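Local coordinates for protein Esterase/lipase (Lactobacillus rhamnosus, PDB 4N5H) that probably hydrolyses ester bonds, and may also transfer acyl groups, as an esterase of the alpha/beta-hydrolase fold, at residues G273-H278 with W287-E292; K23-D28 with N281-E286. The protein carries 1 engineered substitution. One frame throughout, in Å; residues are numbered along the deposited sequence.

Interaction 1: G273-H278 with W287-E292; sequences GPHLKH and WPESIE. With IPA (isopropyl alcohol), chain D.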
ATOM      1  N   GLY A 273     -22.552 -25.837   1.382  1.00 13.30           N
ATOM      2  CA  GLY A 273     -21.171 -25.878   1.739  1.00 12.21           C
ATOM      3  C   GLY A 273     -20.798 -25.194   3.084  1.00 13.71           C
ATOM      4  O   GLY A 273     -21.461 -24.276   3.539  1.00 12.87           O
ATOM      5  N   PRO A 274     -19.657 -25.571   3.644  1.00 13.35           N
ATOM      6  CA  PRO A 274     -19.234 -25.065   4.890  1.00 13.13           C
ATOM      7  C   PRO A 274     -18.695 -23.624   4.843  1.00 12.87           C
ATOM      8  O   PRO A 274     -18.493 -22.971   5.893  1.00 15.00           O
ATOM      9  CB  PRO A 274     -18.119 -26.030   5.246  1.00 14.18           C
ATOM     10  CG  PRO A 274     -17.525 -26.426   3.975  1.00 13.72           C
ATOM     11  CD  PRO A 274     -18.712 -26.579   3.104  1.00 14.34           C
ATOM     12  N   HIS A 275     -18.346 -23.179   3.622  1.00 11.50           N
ATOM     13  CA  HIS A 275     -17.853 -21.836   3.464  1.00 12.03           C
ATOM     14  C   HIS A 275     -18.933 -20.768   3.632  1.00 12.57           C
ATOM     15  O   HIS A 275     -18.598 -19.582   3.839  1.00 11.26           O
ATOM     16  CB  HIS A 275     -17.168 -21.700   2.089  1.00 11.66           C
ATOM     17  CG  HIS A 275     -18.037 -22.086   0.948  1.00 11.24           C
ATOM     18  ND1 HIS A 275     -18.470 -23.392   0.740  1.00 12.24           N
ATOM     19  CD2 HIS A 275     -18.585 -21.357  -0.049  1.00 12.55           C
ATOM     20  CE1 HIS A 275     -19.186 -23.444  -0.359  1.00 12.77           C
ATOM     21  NE2 HIS A 275     -19.263 -22.227  -0.860  1.00 12.59           N
ATOM     22  N   LEU A 276     -20.219 -21.162   3.572  1.00 12.03           N
ATOM     23  CA  LEU A 276     -21.340 -20.184   3.641  1.00 13.29           C
ATOM     24  C   LEU A 276     -21.632 -19.955   5.113  1.00 14.23           C
ATOM     25  O   LEU A 276     -22.706 -20.257   5.663  1.00 14.29           O
ATOM     26  CB  LEU A 276     -22.516 -20.766   2.889  1.00 13.41           C
ATOM     27  CG  LEU A 276     -22.218 -20.998   1.441  1.00 14.02           C
ATOM     28  CD1 LEU A 276     -23.502 -21.420   0.787  1.00 15.81           C
ATOM     29  CD2 LEU A 276     -21.603 -19.804   0.728  1.00 14.38           C
ATOM     30  N   LYS A 277     -20.622 -19.366   5.735  1.00 12.32           N
ATOM     31  CA  LYS A 277     -20.618 -19.088   7.167  1.00 13.18           C
ATOM     32  C   LYS A 277     -21.400 -17.813   7.503  1.00 12.96           C
ATOM     33  O   LYS A 277     -21.971 -17.183   6.652  1.00 11.88           O
ATOM     34  CB  LYS A 277     -19.177 -18.920   7.623  1.00 14.33           C
ATOM     35  CG  LYS A 277     -18.435 -17.706   7.018  1.00 13.47           C
ATOM     36  CD  LYS A 277     -17.100 -17.434   7.695  1.00 16.84           C
ATOM     37  CE  LYS A 277     -17.309 -16.735   9.051  1.00 17.43           C
ATOM     38  NZ  LYS A 277     -17.807 -15.337   9.083  1.00 15.73           N
ATOM     39  N   HIS A 278     -21.406 -17.453   8.799  1.00 12.57           N
ATOM     40  CA  HIS A 278     -22.023 -16.198   9.249  1.00 13.13           C
ATOM     41  C   HIS A 278     -21.552 -15.078   8.388  1.00 13.83           C
ATOM     42  O   HIS A 278     -20.369 -14.879   8.182  1.00 12.61           O
ATOM     43  CB  HIS A 278     -21.556 -15.977  10.712  1.00 13.11           C
ATOM     44  CG  HIS A 278     -22.194 -14.822  11.389  1.00 14.70           C
ATOM     45  ND1 HIS A 278     -23.549 -14.782  11.637  1.00 14.42           N
ATOM     46  CD2 HIS A 278     -21.666 -13.714  11.953  1.00 17.50           C
ATOM     47  CE1 HIS A 278     -23.834 -13.638  12.242  1.00 16.13           C
ATOM     48  NE2 HIS A 278     -22.712 -13.007  12.500  1.00 16.53           N
ATOM     49  N   TRP A 287     -17.406 -13.805  -3.922  1.00 11.51           N
ATOM     50  CA  TRP A 287     -17.703 -15.188  -4.160  1.00 11.71           C
ATOM     51  C   TRP A 287     -19.011 -15.274  -5.001  1.00 11.80           C
ATOM     52  O   TRP A 287     -19.978 -14.552  -4.748  1.00 11.73           O
ATOM     53  CB  TRP A 287     -17.964 -15.913  -2.906  1.00 11.19           C
ATOM     54  CG  TRP A 287     -16.835 -16.004  -1.944  1.00 11.73           C
ATOM     55  CD1 TRP A 287     -15.564 -15.659  -2.126  1.00 12.49           C
ATOM     56  CD2 TRP A 287     -16.925 -16.637  -0.660  1.00 11.85           C
ATOM     57  NE1 TRP A 287     -14.827 -16.001  -1.017  1.00 12.70           N
ATOM     58  CE2 TRP A 287     -15.642 -16.588  -0.090  1.00 11.71           C
ATOM     59  CE3 TRP A 287     -17.993 -17.232   0.062  1.00 13.00           C
ATOM     60  CZ2 TRP A 287     -15.373 -17.033   1.219  1.00 11.14           C
ATOM     61  CZ3 TRP A 287     -17.724 -17.734   1.360  1.00 11.90           C
ATOM     62  CH2 TRP A 287     -16.424 -17.649   1.911  1.00 11.77           C
ATOM     63  N   PRO A 288     -19.132 -16.303  -5.881  1.00 13.04           N
ATOM     64  CA  PRO A 288     -20.398 -16.516  -6.642  1.00 13.12           C
ATOM     65  C   PRO A 288     -21.669 -16.579  -5.799  1.00 13.43           C
ATOM     66  O   PRO A 288     -22.672 -15.953  -6.139  1.00 12.23           O
ATOM     67  CB  PRO A 288     -20.141 -17.878  -7.328  1.00 14.79           C
ATOM     68  CG  PRO A 288     -18.653 -17.963  -7.455  1.00 16.92           C
ATOM     69  CD  PRO A 288     -18.031 -17.169  -6.361  1.00 14.98           C
ATOM     70  N   GLU A 289     -21.646 -17.226  -4.648  1.00 13.32           N
ATOM     71  CA  GLU A 289     -22.851 -17.259  -3.800  1.00 11.66           C
ATOM     72  C   GLU A 289     -23.209 -15.929  -3.177  1.00 11.44           C
ATOM     73  O   GLU A 289     -24.361 -15.607  -2.917  1.00 13.94           O
ATOM     74  CB  GLU A 289     -22.709 -18.286  -2.693  1.00 11.89           C
ATOM     75  CG  GLU A 289     -22.528 -19.773  -3.093  1.00 12.23           C
ATOM     76  CD  GLU A 289     -21.082 -20.173  -3.228  1.00 11.66           C
ATOM     77  OE1 GLU A 289     -20.178 -19.326  -3.481  1.00 12.90           O
ATOM     78  OE2 GLU A 289     -20.868 -21.386  -3.045  1.00 12.54           O
ATOM     79  N   SER A 290     -22.197 -15.109  -2.952  1.00 12.17           N
ATOM     80  CA  SER A 290     -22.366 -13.783  -2.426  1.00 11.27           C
ATOM     81  C   SER A 290     -22.982 -12.879  -3.492  1.00 11.67           C
ATOM     82  O   SER A 290     -23.952 -12.149  -3.232  1.00 10.88           O
ATOM     83  CB  SER A 290     -21.040 -13.220  -1.963  1.00 12.10           C
ATOM     84  OG  SER A 290     -20.475 -14.015  -0.915  1.00 10.57           O
ATOM     85  N   ILE A 291     -22.428 -12.923  -4.694  1.00 12.10           N
ATOM     86  CA  ILE A 291     -23.018 -12.205  -5.808  1.00 12.22           C
ATOM     87  C   ILE A 291     -24.468 -12.632  -6.010  1.00 11.63           C
ATOM     88  O   ILE A 291     -25.378 -11.769  -6.138  1.00 12.36           O
ATOM     89  CB  ILE A 291     -22.181 -12.462  -7.102  1.00 13.78           C
ATOM     90  CG1 ILE A 291     -20.781 -11.972  -7.068  1.00 18.06           C
ATOM     91  CG2 ILE A 291     -22.945 -11.944  -8.320  1.00 15.32           C
ATOM     92  CD1 ILE A 291     -20.631 -10.504  -7.200  1.00 20.61           C
ATOM     93  N   GLU A 292     -24.774 -13.953  -5.966  1.00 11.76           N
ATOM     94  CA  GLU A 292     -26.130 -14.391  -6.178  1.00 12.77           C
ATOM     95  C   GLU A 292     -27.043 -13.845  -5.086  1.00 13.72           C
ATOM     96  O   GLU A 292     -28.127 -13.343  -5.398  1.00 14.11           O
ATOM     97  CB  GLU A 292     -26.175 -15.928  -6.201  1.00 14.22           C
ATOM     98  CG  GLU A 292     -27.597 -16.447  -6.350  1.00 17.62           C
ATOM     99  CD  GLU A 292     -27.671 -17.969  -6.321  1.00 21.39           C
ATOM    100  OE1 GLU A 292     -26.785 -18.622  -6.932  1.00 22.93           O
ATOM    101  OE2 GLU A 292     -28.611 -18.495  -5.736  1.00 18.58           O
TER
HETATM  102  C1  IPA D 403     -25.052 -21.553  -6.326  1.00 52.71           C
HETATM  103  C2  IPA D 403     -23.858 -20.732  -6.823  1.00 51.72           C
HETATM  104  C3  IPA D 403     -23.699 -20.871  -8.335  1.00 46.73           C
HETATM  105  O2  IPA D 403     -24.042 -19.351  -6.453  1.00 41.84           O

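Interaction 2: K23-D28 with N281-E286; sequences KARYAD and NVQHWE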
ATOM      1  N   LYS A  23      -8.737  -7.358   9.318  1.00 15.42           N
ATOM      2  CA  LYS A  23      -7.659  -6.676   8.697  1.00 17.53           C
ATOM      3  C   LYS A  23      -6.948  -7.556   7.702  1.00 15.94           C
ATOM      4  O   LYS A  23      -6.705  -7.104   6.615  1.00 18.48           O
ATOM      5  CB  LYS A  23      -6.686  -6.200   9.754  1.00 20.40           C
ATOM      6  CG  LYS A  23      -5.526  -5.391   9.239  1.00 24.02           C
ATOM      7  CD  LYS A  23      -4.630  -5.055  10.474  1.00 29.58           C
ATOM      8  CE  LYS A  23      -3.458  -4.142  10.110  1.00 34.56           C
ATOM      9  NZ  LYS A  23      -2.527  -4.156  11.315  1.00 42.04           N
ATOM     10  N   ALA A  24      -6.738  -8.823   8.059  1.00 16.35           N
ATOM     11  CA  ALA A  24      -6.007  -9.802   7.171  1.00 18.94           C
ATOM     12  C   ALA A  24      -6.882 -10.016   5.919  1.00 20.75           C
ATOM     13  O   ALA A  24      -6.419  -9.982   4.767  1.00 20.42           O
ATOM     14  CB  ALA A  24      -5.748 -11.138   7.878  1.00 19.44           C
ATOM     15  N   ARG A  25      -8.195 -10.156   6.156  1.00 16.80           N
ATOM     16  CA  ARG A  25      -9.128 -10.363   4.977  1.00 16.29           C
ATOM     17  C   ARG A  25      -9.087  -9.195   4.053  1.00 15.88           C
ATOM     18  O   ARG A  25      -9.011  -9.391   2.806  1.00 18.04           O
ATOM     19  CB  ARG A  25     -10.551 -10.613   5.470  1.00 15.72           C
ATOM     20  CG  ARG A  25     -11.545 -10.784   4.307  1.00 17.30           C
ATOM     21  CD  ARG A  25     -13.013 -10.873   4.799  1.00 19.10           C
ATOM     22  NE  ARG A  25     -13.027 -11.764   5.910  1.00 23.76           N
ATOM     23  CZ  ARG A  25     -13.251 -11.432   7.187  1.00 26.24           C
ATOM     24  NH1 ARG A  25     -13.668 -10.251   7.470  1.00 25.17           N
ATOM     25  NH2 ARG A  25     -13.025 -12.313   8.127  1.00 30.59           N
ATOM     26  N   TYR A  26      -9.215  -7.929   4.532  1.00 15.97           N
ATOM     27  CA  TYR A  26      -9.234  -6.792   3.680  1.00 17.19           C
ATOM     28  C   TYR A  26      -7.881  -6.561   2.996  1.00 19.42           C
ATOM     29  O   TYR A  26      -7.835  -6.019   1.904  1.00 19.54           O
ATOM     30  CB  TYR A  26      -9.508  -5.571   4.477  1.00 20.45           C
ATOM     31  CG  TYR A  26     -10.946  -5.306   4.426  1.00 25.61           C
ATOM     32  CD1 TYR A  26     -11.437  -4.594   3.323  1.00 27.24           C
ATOM     33  CD2 TYR A  26     -11.825  -5.627   5.495  1.00 27.75           C
ATOM     34  CE1 TYR A  26     -12.791  -4.284   3.218  1.00 28.28           C
ATOM     35  CE2 TYR A  26     -13.198  -5.269   5.414  1.00 28.27           C
ATOM     36  CZ  TYR A  26     -13.671  -4.626   4.254  1.00 26.10           C
ATOM     37  OH  TYR A  26     -14.959  -4.241   3.998  1.00 18.21           O
ATOM     38  N   ALA A  27      -6.791  -7.038   3.605  1.00 19.40           N
ATOM     39  CA  ALA A  27      -5.490  -6.848   2.937  1.00 20.99           C
ATOM     40  C   ALA A  27      -5.430  -7.671   1.706  1.00 21.86           C
ATOM     41  O   ALA A  27      -4.759  -7.215   0.757  1.00 29.65           O
ATOM     42  CB  ALA A  27      -4.315  -7.243   3.839  1.00 22.68           C
ATOM     43  N   ASP A  28      -6.163  -8.769   1.636  1.00 18.14           N
ATOM     44  CA  ASP A  28      -6.056  -9.560   0.462  1.00 21.45           C
ATOM     45  C   ASP A  28      -7.213  -9.488  -0.572  1.00 20.09           C
ATOM     46  O   ASP A  28      -7.045  -9.742  -1.742  1.00 22.44           O
ATOM     47  CB  ASP A  28      -5.991 -10.951   0.881  1.00 22.88           C
ATOM     48  CG  ASP A  28      -4.642 -11.310   1.524  1.00 31.47           C
ATOM     49  OD1 ASP A  28      -3.613 -10.691   1.239  1.00 37.12           O
ATOM     50  OD2 ASP A  28      -4.681 -12.180   2.349  1.00 30.92           O
ATOM     51  N   ASN A 281     -21.739 -13.297   2.794  1.00 11.70           N
ATOM     52  CA  ASN A 281     -22.029 -12.398   1.629  1.00 11.63           C
ATOM     53  C   ASN A 281     -21.646 -10.942   1.785  1.00 11.04           C
ATOM     54  O   ASN A 281     -21.539 -10.191   0.829  1.00 13.28           O
ATOM     55  CB  ASN A 281     -23.456 -12.559   1.150  1.00 11.90           C
ATOM     56  CG  ASN A 281     -24.452 -12.177   2.194  1.00 12.98           C
ATOM     57  OD1 ASN A 281     -24.473 -12.809   3.277  1.00 13.40           O
ATOM     58  ND2 ASN A 281     -25.157 -11.113   1.992  1.00 12.47           N
ATOM     59  N   VAL A 282     -21.460 -10.567   3.021  1.00 11.00           N
ATOM     60  CA  VAL A 282     -20.909  -9.283   3.422  1.00 12.23           C
ATOM     61  C   VAL A 282     -19.349  -9.315   3.482  1.00 12.74           C
ATOM     62  O   VAL A 282     -18.643  -8.376   3.014  1.00 13.31           O
ATOM     63  CB  VAL A 282     -21.414  -8.874   4.807  1.00 11.93           C
ATOM     64  CG1 VAL A 282     -20.826  -7.531   5.276  1.00 13.15           C
ATOM     65  CG2 VAL A 282     -22.944  -8.703   4.750  1.00 12.44           C
ATOM     66  N   GLN A 283     -18.804 -10.389   4.038  1.00 12.70           N
ATOM     67  CA  GLN A 283     -17.351 -10.522   4.159  1.00 11.46           C
ATOM     68  C   GLN A 283     -16.626 -10.821   2.867  1.00 13.13           C
ATOM     69  O   GLN A 283     -15.502 -10.349   2.720  1.00 13.27           O
ATOM     70  CB  GLN A 283     -16.990 -11.590   5.179  1.00 13.59           C
ATOM     71  CG  GLN A 283     -17.425 -11.211   6.553  1.00 15.36           C
ATOM     72  CD  GLN A 283     -17.024 -12.300   7.593  1.00 15.18           C
ATOM     73  OE1 GLN A 283     -16.820 -13.478   7.279  1.00 16.99           O
ATOM     74  NE2 GLN A 283     -16.756 -11.781   8.830  1.00 18.36           N
ATOM     75  N   HIS A 284     -17.266 -11.512   1.914  1.00 12.66           N
ATOM     76  CA  HIS A 284     -16.676 -11.849   0.609  1.00 13.05           C
ATOM     77  C   HIS A 284     -17.647 -11.611  -0.510  1.00 12.02           C
ATOM     78  O   HIS A 284     -18.294 -12.566  -1.074  1.00 11.93           O
ATOM     79  CB  HIS A 284     -16.247 -13.303   0.615  1.00 13.77           C
ATOM     80  CG  HIS A 284     -14.962 -13.517   1.334  1.00 14.75           C
ATOM     81  ND1 HIS A 284     -13.753 -13.219   0.748  1.00 16.45           N
ATOM     82  CD2 HIS A 284     -14.701 -13.826   2.597  1.00 16.79           C
ATOM     83  CE1 HIS A 284     -12.780 -13.406   1.647  1.00 17.60           C
ATOM     84  NE2 HIS A 284     -13.349 -13.761   2.775  1.00 16.32           N
ATOM     85  N   TRP A 285     -17.755 -10.335  -0.888  1.00 12.29           N
ATOM     86  CA  TRP A 285     -18.632  -9.953  -2.004  1.00 11.97           C
ATOM     87  C   TRP A 285     -18.360 -10.692  -3.275  1.00 13.87           C
ATOM     88  O   TRP A 285     -19.261 -10.879  -4.083  1.00 11.66           O
ATOM     89  CB  TRP A 285     -18.503  -8.442  -2.248  1.00 12.97           C
ATOM     90  CG  TRP A 285     -17.231  -8.059  -2.897  1.00 11.99           C
ATOM     91  CD1 TRP A 285     -16.048  -7.809  -2.292  1.00 12.60           C
ATOM     92  CD2 TRP A 285     -16.961  -8.058  -4.310  1.00 12.33           C
ATOM     93  NE1 TRP A 285     -15.064  -7.632  -3.260  1.00 13.48           N
ATOM     94  CE2 TRP A 285     -15.614  -7.706  -4.485  1.00 13.09           C
ATOM     95  CE3 TRP A 285     -17.763  -8.185  -5.438  1.00 11.91           C
ATOM     96  CZ2 TRP A 285     -15.036  -7.579  -5.710  1.00 14.42           C
ATOM     97  CZ3 TRP A 285     -17.194  -8.120  -6.627  1.00 15.35           C
ATOM     98  CH2 TRP A 285     -15.836  -7.807  -6.802  1.00 13.28           C
ATOM     99  N   GLU A 286     -17.092 -11.136  -3.434  1.00 11.54           N
ATOM    100  CA  GLU A 286     -16.639 -11.607  -4.735  1.00 12.93           C
ATOM    101  C   GLU A 286     -17.010 -13.083  -4.968  1.00 12.08           C
ATOM    102  O   GLU A 286     -16.892 -13.586  -6.068  1.00 13.03           O
ATOM    103  CB  GLU A 286     -15.100 -11.362  -4.824  1.00 12.77           C
ATOM    104  CG  GLU A 286     -14.172 -12.363  -4.118  1.00 13.38           C
ATOM    105  CD  GLU A 286     -14.027 -12.201  -2.617  1.00 15.40           C
ATOM    106  OE1 GLU A 286     -14.771 -11.388  -1.988  1.00 15.06           O
ATOM    107  OE2 GLU A 286     -13.208 -12.895  -2.035  1.00 13.86           O
TER
HETATM  108  O   HOH W   1     -17.407  -5.722   3.447  1.00 13.50           O

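Interaction 1: G273-H278 with W287-E292
His275 and Glu289 form a His-carboxylate hydrogen bond that ties a loop of this alpha/beta-hydrolase fold, the one carrying the probable catalytic His278, to the first turn of helix 288-311. NE2 of His275 donates to Glu289 OE2 over 2.8 Å. The bond is nearly straight (169°) and lies in the imidazole plane, but it reaches the carboxylate from well above its plane. OE2 also makes a salt bridge to Arg133 of the second subunit, so an acidic residue suits a buried spot where two donors converge. The imidazole gets there because chi1 of 55° sets CG between the backbone N and the carbonyl carbon.

Packing is tightest around Trp287, whose indole brings CZ3 to 3.2 Å from His275 O, the carbonyl meeting the ring at its edge and in its plane. The two rings lie obliquely, their planes 57° apart, while Trp287 NE1 turns to the carbonyl of Thr39 in the second subunit. Leu276 adds an apolar flank: its CD2 sits 3.9 Å from Glu289 CB and covers the aliphatic part of that chain.

One turn further along, the contact gives way to solvent. Exposed Glu292 stretches out and forms a salt bridge with Lys266, and its OE1 accepts a hydrogen bond from O2 of an isopropyl alcohol, probably from the crystallisation liquor, at 2.9 Å.

Interaction 2: K23-D28 with N281-E286
The guanidinium of Arg25 lies flat against the side-chain amide of Gln283: the planes differ by only 20°, and Gln283 CD stands 3.8 Å above the guanidinium, over its centre. His284 NE2 lies at the guanidinium's edge, and the imidazole is steeply tilted to that plane. At the imidazole's own edge is the carboxylate of Glu286, whose OE2 accepts a bond from His284 ND1 at 2.9 Å, on its syn side.

No hydrogen bond crosses the stack, since the groups meet face to face; Arg25 NE and NH1 and Gln283 OE1 have partners to the side. Arg25 NE and His284 NE2 both meet OE1 of Glu40 from the second subunit, Arg25 NH1 makes a salt bridge with Asp22, and Gln283 OE1 is taken by Lys277. With a carboxylate at each ring nitrogen, His284 may well carry a positive charge. Arginine suits this place because its long chain delivers charge to the subunit boundary while its methylenes pack: an extended start (chi1 178°, CB-CG extended too) carries CD to 3.3 Å from Gln283 O and 3.5 Å from His284 NE2, and the bend at chi3 then turns the guanidinium over the Gln283 amide. Cutting this side chain back to an alanine is likely to leave Glu40 of the second subunit without its arginine partner and the Gln283 amide without its flat cover.

Beside this core, one water donates to both Tyr26 OH (2.9 Å) and Val282 O (3.0 Å), bridging the segments where the tyrosine ring falls short.

The contact thus joins the last turn of helix 2-28 to the end of short helix 280-283. Val282 rests on Tyr88 of helix 86-94, Asn281 packs on helix 288-311, and strand 35-42 of the second subunit supplies Glu40.

Interactions 1 and 2 alternate along the chain, since 281-286 falls between 273-278 and 287-292, and their centres lie about 12 Å apart. Two polar links join them: Lys277 NZ to Gln283 OE1, probably a hydrogen bond at 2.8 Å, and Ser290 OG to His284 O at 2.6 Å. Lys277 NZ also donates to His278 O at 2.8 Å, so the amide lying on Arg25 is connected to the backbone of the probable catalytic histidine. His278 itself bonds Ser146 and Asp243, consistent with a Ser-His-Asp triad. Both contacts also face the second subunit, where Thr39 accepts from Trp287 and donates its N-H to Glu286.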